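Local coordinates for methyltransferase domain-containing protein (Serratia marcescens, PDB 7CLU), which probably transfers a methyl group from S-adenosyl-L-methionine to a hydroxyl group in the synthesis of prodigiosin, as a dimeric O-methyltransferase, at residues L242-H247 and A273-L278; Y249-Q254 and G301-S306. All coordinates share one frame; numbering follows the deposited sequence.

Contact 1 of 2, residues L242-H247 and A273-L278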
loop_
_atom_site.group_PDB
_atom_site.type_symbol
_atom_site.label_atom_id
_atom_site.label_comp_id
_atom_site.label_asym_id
_atom_site.label_seq_id
_atom_site.Cartn_x
_atom_site.Cartn_y
_atom_site.Cartn_z
ATOM N N LEU A 242 5.149 19.202 -24.164
ATOM C CA LEU A 242 5.861 18.078 -23.566
ATOM C C LEU A 242 4.984 17.588 -22.425
ATOM O O LEU A 242 4.805 18.297 -21.426
ATOM C CB LEU A 242 7.250 18.494 -23.088
ATOM C CG LEU A 242 8.123 17.412 -22.424
ATOM C CD1 LEU A 242 8.477 16.340 -23.438
ATOM C CD2 LEU A 242 9.380 18.018 -21.843
ATOM N N GLY A 243 4.419 16.395 -22.583
ATOM C CA GLY A 243 3.427 15.915 -21.639
ATOM C C GLY A 243 3.969 15.123 -20.463
ATOM O O GLY A 243 4.323 13.958 -20.625
ATOM N N TRP A 244 4.069 15.761 -19.293
ATOM C CA TRP A 244 4.320 15.083 -18.016
ATOM C C TRP A 244 5.616 14.272 -18.028
ATOM O O TRP A 244 5.663 13.137 -17.547
ATOM C CB TRP A 244 3.120 14.207 -17.636
ATOM C CG TRP A 244 2.924 14.070 -16.167
ATOM C CD1 TRP A 244 3.514 14.812 -15.182
ATOM C CD2 TRP A 244 2.104 13.107 -15.509
ATOM N NE1 TRP A 244 3.089 14.382 -13.950
ATOM C CE2 TRP A 244 2.222 13.335 -14.123
ATOM C CE3 TRP A 244 1.265 12.080 -15.958
ATOM C CZ2 TRP A 244 1.547 12.557 -13.179
ATOM C CZ3 TRP A 244 0.578 11.316 -15.013
ATOM C CH2 TRP A 244 0.723 11.565 -13.644
ATOM N N MET A 245 6.688 14.872 -18.556
ATOM C CA MET A 245 7.985 14.210 -18.659
ATOM C C MET A 245 9.056 14.803 -17.756
ATOM O O MET A 245 9.991 14.096 -17.381
ATOM C CB MET A 245 8.490 14.244 -20.114
ATOM C CG MET A 245 9.870 13.558 -20.333
ATOM S SD MET A 245 10.499 13.571 -22.034
ATOM C CE MET A 245 9.113 12.790 -22.855
ATOM N N LEU A 246 8.950 16.082 -17.401
ATOM C CA LEU A 246 10.042 16.732 -16.693
ATOM C C LEU A 246 10.308 16.047 -15.360
ATOM O O LEU A 246 11.467 15.811 -14.994
ATOM C CB LEU A 246 9.724 18.211 -16.480
ATOM C CG LEU A 246 9.567 19.047 -17.763
ATOM C CD1 LEU A 246 9.129 20.477 -17.464
ATOM C CD2 LEU A 246 10.869 19.048 -18.565
ATOM N N HIS A 247 9.246 15.706 -14.629
ATOM C CA HIS A 247 9.416 15.111 -13.309
ATOM C C HIS A 247 10.044 13.726 -13.351
ATOM O O HIS A 247 10.316 13.167 -12.286
ATOM C CB HIS A 247 8.071 15.054 -12.586
ATOM C CG HIS A 247 7.125 14.041 -13.145
ATOM N ND1 HIS A 247 6.266 13.307 -12.355
ATOM C CD2 HIS A 247 6.887 13.654 -14.420
ATOM C CE1 HIS A 247 5.551 12.500 -13.119
ATOM N NE2 HIS A 247 5.913 12.689 -14.376
ATOM N N ALA A 273 4.787 22.746 -21.106
ATOM C CA ALA A 273 4.942 21.467 -20.425
ATOM C C ALA A 273 3.739 21.273 -19.515
ATOM O O ALA A 273 3.423 22.171 -18.734
ATOM C CB ALA A 273 6.220 21.431 -19.594
ATOM N N SER A 274 3.080 20.120 -19.602
ATOM C CA SER A 274 2.023 19.788 -18.655
ATOM C C SER A 274 2.636 18.944 -17.538
ATOM O O SER A 274 3.318 17.958 -17.813
ATOM C CB SER A 274 0.853 19.051 -19.320
ATOM O OG SER A 274 1.243 17.981 -20.161
ATOM N N GLU A 275 2.449 19.379 -16.292
ATOM C CA GLU A 275 2.986 18.670 -15.136
ATOM C C GLU A 275 1.940 18.697 -14.032
ATOM O O GLU A 275 0.886 19.335 -14.162
ATOM C CB GLU A 275 4.310 19.278 -14.624
ATOM C CG GLU A 275 5.448 19.315 -15.635
ATOM C CD GLU A 275 6.167 17.988 -15.737
ATOM O OE1 GLU A 275 6.401 17.357 -14.679
ATOM O OE2 GLU A 275 6.491 17.579 -16.876
ATOM N N THR A 276 2.242 17.977 -12.945
ATOM C CA THR A 276 1.424 17.959 -11.727
ATOM C C THR A 276 2.289 18.516 -10.601
ATOM O O THR A 276 2.888 17.752 -9.836
ATOM C CB THR A 276 0.934 16.552 -11.369
ATOM O OG1 THR A 276 2.064 15.673 -11.182
ATOM C CG2 THR A 276 0.014 16.005 -12.455
ATOM N N PRO A 277 2.372 19.834 -10.459
ATOM C CA PRO A 277 3.290 20.405 -9.465
ATOM C C PRO A 277 2.819 20.185 -8.039
ATOM O O PRO A 277 1.625 20.046 -7.757
ATOM C CB PRO A 277 3.300 21.901 -9.803
ATOM C CG PRO A 277 2.751 21.983 -11.224
ATOM C CD PRO A 277 1.793 20.855 -11.348
ATOM N N LEU A 278 3.789 20.180 -7.132
ATOM C CA LEU A 278 3.485 20.432 -5.734
ATOM C C LEU A 278 2.896 21.829 -5.582
ATOM O O LEU A 278 3.175 22.733 -6.374
ATOM C CB LEU A 278 4.747 20.306 -4.889
ATOM C CG LEU A 278 5.464 18.961 -5.040
ATOM C CD1 LEU A 278 6.858 19.013 -4.463
ATOM C CD2 LEU A 278 4.631 17.911 -4.361
HETATM O O HOH W 1 6.482 17.685 -19.344
HETATM O O HOH W 2 4.776 16.508 -12.739
#
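Glu275 carries its CG anti to the carbonyl carbon (chi1 -59°), and the chain bends at chi2 (-82°), which carries CD toward the loop after strand 239-243. There OE2 accepts the N-H of Leu246 at 2.9 Å, while OE1 takes the longer bond from His247 N at 3.3 Å. Both donors come in on the syn sides, about 30° out of the carboxylate plane, so one acid grips two successive amides at the start of the 3-10 turn. A water donates to Leu242 O and Glu275 OE2 and accepts from Met245 N. The strands run parallel, with Ser274 N bonded to Leu242 O at 3.1 Å, and Leu246 CD1 rests on Ala273 CB at 3.7 Å. NE1, CE2 and CZ2 of Trp244 lie against OG1 and CG2 of Thr276, the side chains crossing obliquely, and His247 CE1 sits 3.1 Å above the indole plane, offset toward the rim. ND1 of His247 is hydrogen-bonded to Glu304 OE2, in the loop before helix 307-316. The paired strands belong to a beta-alpha-beta unit of the Rossmann-like methyltransferase fold, whose carboxy-terminal strand ends here shape the site of His247, the predicted proton acceptor.

Contact 2 of 2, residues Y249-Q254 and G301-S306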
loop_
_atom_site.group_PDB
_atom_site.type_symbol
_atom_site.label_atom_id
_atom_site.label_comp_id
_atom_site.label_asym_id
_atom_site.label_seq_id
_atom_site.Cartn_x
_atom_site.Cartn_y
_atom_site.Cartn_z
ATOM N N TYR A 249 12.985 13.295 -14.492
ATOM C CA TYR A 249 14.413 13.573 -14.543
ATOM C C TYR A 249 14.826 14.537 -13.439
ATOM O O TYR A 249 14.024 15.317 -12.918
ATOM C CB TYR A 249 14.806 14.157 -15.907
ATOM C CG TYR A 249 14.459 13.217 -17.030
ATOM C CD1 TYR A 249 15.255 12.107 -17.304
ATOM C CD2 TYR A 249 13.303 13.399 -17.780
ATOM C CE1 TYR A 249 14.923 11.224 -18.314
ATOM C CE2 TYR A 249 12.963 12.523 -18.786
ATOM C CZ TYR A 249 13.773 11.435 -19.046
ATOM O OH TYR A 249 13.432 10.560 -20.049
ATOM N N ALA A 250 16.107 14.472 -13.088
ATOM C CA ALA A 250 16.663 15.443 -12.169
ATOM C C ALA A 250 16.532 16.848 -12.759
ATOM O O ALA A 250 16.508 17.020 -13.985
ATOM C CB ALA A 250 18.134 15.135 -11.876
ATOM N N PRO A 251 16.440 17.864 -11.904
ATOM C CA PRO A 251 16.357 19.253 -12.396
ATOM C C PRO A 251 17.425 19.631 -13.409
ATOM O O PRO A 251 17.117 20.326 -14.391
ATOM C CB PRO A 251 16.491 20.068 -11.103
ATOM C CG PRO A 251 15.869 19.184 -10.065
ATOM C CD PRO A 251 16.258 17.779 -10.444
ATOM N N GLU A 252 18.677 19.202 -13.191
ATOM C CA GLU A 252 19.744 19.519 -14.135
ATOM C C GLU A 252 19.461 18.916 -15.505
ATOM O O GLU A 252 19.710 19.551 -16.535
ATOM C CB GLU A 252 21.094 19.030 -13.587
ATOM C CG GLU A 252 21.290 19.247 -12.077
ATOM C CD GLU A 252 20.511 18.244 -11.206
ATOM O OE1 GLU A 252 20.700 17.027 -11.383
ATOM O OE2 GLU A 252 19.709 18.672 -10.346
ATOM N N THR A 253 18.923 17.695 -15.540
ATOM C CA THR A 253 18.502 17.113 -16.811
ATOM C C THR A 253 17.278 17.830 -17.363
ATOM O O THR A 253 17.143 18.008 -18.585
ATOM C CB THR A 253 18.214 15.626 -16.619
ATOM O OG1 THR A 253 19.398 14.985 -16.117
ATOM C CG2 THR A 253 17.763 14.968 -17.935
ATOM N N GLN A 254 16.362 18.235 -16.485
ATOM C CA GLN A 254 15.225 19.022 -16.947
ATOM C C GLN A 254 15.706 20.271 -17.675
ATOM O O GLN A 254 15.174 20.633 -18.733
ATOM C CB GLN A 254 14.328 19.402 -15.773
ATOM C CG GLN A 254 13.710 18.227 -15.037
ATOM C CD GLN A 254 12.713 18.691 -14.003
ATOM O OE1 GLN A 254 12.148 19.788 -14.118
ATOM N NE2 GLN A 254 12.478 17.860 -12.979
ATOM N N GLY A 301 16.854 10.274 -10.950
ATOM C CA GLY A 301 16.806 11.520 -10.207
ATOM C C GLY A 301 15.489 12.262 -10.318
ATOM O O GLY A 301 15.406 13.454 -9.990
ATOM N N GLY A 302 14.449 11.563 -10.767
ATOM C CA GLY A 302 13.138 12.179 -10.855
ATOM C C GLY A 302 12.652 12.690 -9.512
ATOM O O GLY A 302 13.009 12.170 -8.445
ATOM N N ILE A 303 11.794 13.712 -9.582
ATOM C CA ILE A 303 11.313 14.467 -8.433
ATOM C C ILE A 303 10.135 15.328 -8.895
ATOM O O ILE A 303 10.036 15.670 -10.075
ATOM C CB ILE A 303 12.441 15.327 -7.839
ATOM C CG1 ILE A 303 12.056 15.890 -6.468
ATOM C CG2 ILE A 303 12.817 16.476 -8.790
ATOM C CD1 ILE A 303 13.261 16.129 -5.525
ATOM N N GLU A 304 9.214 15.643 -7.989
ATOM C CA GLU A 304 8.183 16.630 -8.253
ATOM C C GLU A 304 8.670 17.988 -7.752
ATOM O O GLU A 304 9.510 18.071 -6.845
ATOM C CB GLU A 304 6.857 16.234 -7.586
ATOM C CG GLU A 304 6.360 14.816 -7.951
ATOM C CD GLU A 304 6.035 14.676 -9.435
ATOM O OE1 GLU A 304 5.699 15.698 -10.074
ATOM O OE2 GLU A 304 6.123 13.545 -9.966
ATOM N N SER A 305 8.174 19.053 -8.383
ATOM C CA SER A 305 8.596 20.415 -8.087
ATOM C C SER A 305 7.380 21.329 -7.959
ATOM O O SER A 305 6.284 21.013 -8.427
ATOM C CB SER A 305 9.539 20.959 -9.169
ATOM O OG SER A 305 10.561 20.030 -9.495
ATOM N N SER A 306 7.585 22.476 -7.313
ATOM C CA SER A 306 6.546 23.491 -7.272
ATOM C C SER A 306 6.408 24.163 -8.639
ATOM O O SER A 306 7.288 24.065 -9.501
ATOM C CB SER A 306 6.853 24.533 -6.193
ATOM O OG SER A 306 8.091 25.164 -6.435
HETATM O O HOH W 3 10.106 18.058 -11.198
#
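Tyr249 meets the glycine pair through its backbone, its N lying 3.8 Å from Gly302 CA, while its CB is directed away from segment 301-306. The carbonyl O of Tyr249 instead receives NE2 of Gln254 at 3.0 Å in a nearly straight bond (175°) that lies in the plane of the Gln254 amide. At Ala250, the N-cap residue of helix 251-264, CA comes within 3.2 Å of Gly301 O in a CA-H...O contact, and CB packs against the same carbonyl at 3.7 Å. Gly301 has no CB, and Ala250 CB lies beside its CA and O. Pro251 opens the helix and crosses Ile303 at about a right angle, its CD resting 4.0 Å from CG2. That methyl is held between the backbone N and the carbonyl carbon of Ile303, whereas CG1 is anti to the N (chi1 -168°). Pro251 and Ile303 also pack against Arg52 and Gln56 of the second subunit, respectively. One turn into the helix, Gln254 NE2 donates a hydrogen bond to a water, which donates to Ile303 O at 2.6 Å and is also bonded to Ser305 OG. Ser305 OG has a further partner in Arg313. The Gln254 amide, its NE2 held by Tyr249 O and the water and its OE1 weakly by Arg313, is restrained in its rotation, and the polar part of the link runs through one water, beside the direct CA-H...O and Pro251-Ile303 contacts.

Contact 1 is the more buried of the two and belongs to the central sheet, where parallel strand pairing and a carboxylate holding backbone amides dominate. Contact 2 lies farther from the chain centre, is partly buried and reaches the second subunit; it relies on a CA-H...O contact, apolar packing and a water. The two share one crossover unit, since helix 251-264 of contact 2 connects the strands of contact 1, and their segments alternate along the chain. They also touch directly: Leu278 N meets Ser305 O, and the His247-Glu304 hydrogen bond joins the two contacts, so loop 301-306 supplies the partner of ND1 of the predicted proton acceptor.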